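Local coordinates for protein-glutamine gamma-glutamyltransferase (Pseudomonas aeruginosa PAO1, PDB 6G49) that displays transglutaminase activity in vitro through its periplasmic domain, is critical for viability of the bacterium and might serve an essential function linked to the cell wall, at residues P170-R173 / W174-Q178. Numbering follows the deposited sequence.
Sequences PRTR and WRNLQ
Thr-172 O receives two hydrogen bonds from Asn-176, one from the backbone and one from the side chain. Asn-176 N lies 3.0 Å from Thr-172 O and Asn-176 ND2 lies 2.9 Å from the same oxygen. The two nitrogens come from opposite faces of the carbonyl plane, and neither bond is straight, with N-H...O angles of 141° and 145° respectively. The side chain can turn back in this way because CG of Asn-176 stands beside its own backbone N (chi1 -76°). The side chains of Thr-172 and Asn-176 run alongside each other in a common direction, with the methyl CG2 of Thr-172 at 3.6 Å from Asn-176 ND2.

Earlier in helix 170-175 the same i to i+4 pattern holds: Trp-174 N bonds to Pro-170 O at 3.0 Å, and Arg-175 N to Arg-171 O at 2.9 Å. Helical phi/psi ends before Asn-176, whose N also makes a weak bond of 3.2 Å to Arg-173 O, as the helix gives way to a turn. CG of Leu-177 lies beyond the end of that carbonyl, 3.5 Å from Arg-173 O.

Further out, the buried face of this short helix meets strand 261-265, where Thr-172 and Asn-176 touch Arg-262 and the backbone of Asn-176 is hydrogen-bonded to that of Ala-261. Glu-79 accepts a hydrogen bond from Asn-176 ND2 and forms a salt bridge with Arg-175 NH1, which also bonds to Pro-90 O.

With ND2 divided between Thr-172 O and the carboxylate of Glu-79, the rotation of the Asn-176 amide is probably well defined, and a buried polar group at the helix end joins its last turn to the neighbouring sheet of this periplasmic domain.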
loop_
_atom_site.group_PDB
_atom_site.type_symbol
_atom_site.label_atom_id
_atom_site.label_comp_id
_atom_site.label_asym_id
_atom_site.label_seq_id
_atom_site.Cartn_x
_atom_site.Cartn_y
_atom_site.Cartn_z
ATOM N N PRO A 170 6.620 20.571 -2.930
ATOM C CA PRO A 170 5.291 21.168 -2.678
ATOM C C PRO A 170 4.141 20.613 -3.503
ATOM O O PRO A 170 3.049 20.530 -2.963
ATOM C CB PRO A 170 5.536 22.683 -2.942
ATOM C CG PRO A 170 6.732 22.673 -3.827
ATOM C CD PRO A 170 7.623 21.575 -3.299
ATOM N N ARG A 171 4.396 20.192 -4.738
ATOM C CA ARG A 171 3.370 19.600 -5.579
ATOM C C ARG A 171 2.942 18.247 -4.988
ATOM O O ARG A 171 1.758 17.948 -4.986
ATOM C CB ARG A 171 3.837 19.428 -7.015
ATOM C CG ARG A 171 4.050 20.733 -7.768
ATOM C CD ARG A 171 4.861 20.463 -9.034
ATOM N NE ARG A 171 6.104 19.784 -8.732
ATOM C CZ ARG A 171 7.036 19.447 -9.626
ATOM N NH1 ARG A 171 6.829 19.666 -10.912
ATOM N NH2 ARG A 171 8.168 18.888 -9.226
ATOM N N THR A 172 3.918 17.459 -4.543
ATOM C CA THR A 172 3.633 16.146 -3.932
ATOM C C THR A 172 2.824 16.305 -2.640
ATOM O O THR A 172 1.858 15.602 -2.358
ATOM C CB THR A 172 4.927 15.380 -3.666
ATOM O OG1 THR A 172 5.576 15.317 -4.933
ATOM C CG2 THR A 172 4.617 13.978 -3.204
ATOM N N ARG A 173 3.232 17.274 -1.829
ATOM C CA ARG A 173 2.512 17.612 -0.614
ATOM C C ARG A 173 1.050 17.974 -0.930
ATOM O O ARG A 173 0.132 17.457 -0.287
ATOM C CB ARG A 173 3.241 18.706 0.159
ATOM C CG ARG A 173 2.739 18.935 1.564
ATOM C CD ARG A 173 3.627 19.999 2.253
ATOM N NE ARG A 173 3.431 20.113 3.651
ATOM C CZ ARG A 173 4.357 20.681 4.426
ATOM N NH1 ARG A 173 5.488 21.103 3.877
ATOM N NH2 ARG A 173 4.147 20.775 5.706
ATOM N N TRP A 174 0.834 18.895 -1.884
ATOM C CA TRP A 174 -0.466 19.349 -2.240
ATOM C C TRP A 174 -1.329 18.191 -2.742
ATOM O O TRP A 174 -2.519 18.042 -2.378
ATOM C CB TRP A 174 -0.398 20.467 -3.286
ATOM C CG TRP A 174 -1.632 21.288 -3.405
ATOM C CD1 TRP A 174 -2.659 21.234 -4.296
ATOM C CD2 TRP A 174 -1.966 22.340 -2.486
ATOM N NE1 TRP A 174 -3.606 22.185 -3.971
ATOM C CE2 TRP A 174 -3.228 22.836 -2.855
ATOM C CE3 TRP A 174 -1.286 22.887 -1.398
ATOM C CZ2 TRP A 174 -3.797 23.950 -2.205
ATOM C CZ3 TRP A 174 -1.856 23.965 -0.751
ATOM C CH2 TRP A 174 -3.095 24.460 -1.155
ATOM N N ARG A 175 -0.760 17.388 -3.634
ATOM C CA ARG A 175 -1.462 16.264 -4.253
ATOM C C ARG A 175 -1.951 15.294 -3.161
ATOM O O ARG A 175 -3.050 14.759 -3.291
ATOM C CB ARG A 175 -0.494 15.549 -5.194
ATOM C CG ARG A 175 -0.972 14.188 -5.664
ATOM C CD ARG A 175 0.129 13.550 -6.494
ATOM N NE ARG A 175 0.214 14.142 -7.801
ATOM C CZ ARG A 175 0.908 13.618 -8.818
ATOM N NH1 ARG A 175 1.624 12.522 -8.592
ATOM N NH2 ARG A 175 0.786 14.138 -10.051
ATOM N N ASN A 176 -1.134 15.127 -2.108
ATOM C CA ASN A 176 -1.423 14.150 -1.082
ATOM C C ASN A 176 -2.250 14.716 0.064
ATOM O O ASN A 176 -2.364 14.077 1.115
ATOM C CB ASN A 176 -0.141 13.438 -0.659
ATOM C CG ASN A 176 0.251 12.444 -1.709
ATOM O OD1 ASN A 176 -0.449 11.462 -1.897
ATOM N ND2 ASN A 176 1.266 12.760 -2.504
ATOM N N LEU A 177 -2.808 15.933 -0.141
ATOM C CA LEU A 177 -3.835 16.473 0.733
ATOM C C LEU A 177 -5.180 16.598 0.021
ATOM O O LEU A 177 -6.121 17.150 0.636
ATOM C CB LEU A 177 -3.306 17.808 1.271
ATOM C CG LEU A 177 -2.217 17.675 2.320
ATOM C CD1 LEU A 177 -1.493 19.001 2.515
ATOM C CD2 LEU A 177 -2.666 17.118 3.670
ATOM N N GLN A 178 -5.282 16.103 -1.202
ATOM C CA GLN A 178 -6.453 16.196 -2.049
ATOM C C GLN A 178 -7.606 15.364 -1.506
ATOM O O GLN A 178 -7.424 14.179 -1.228
ATOM C CB GLN A 178 -6.162 15.716 -3.465
ATOM C CG GLN A 178 -7.325 15.708 -4.432
ATOM C CD GLN A 178 -8.085 14.394 -4.416
ATOM O OE1 GLN A 178 -7.442 13.326 -4.364
ATOM N NE2 GLN A 178 -9.436 14.463 -4.468
#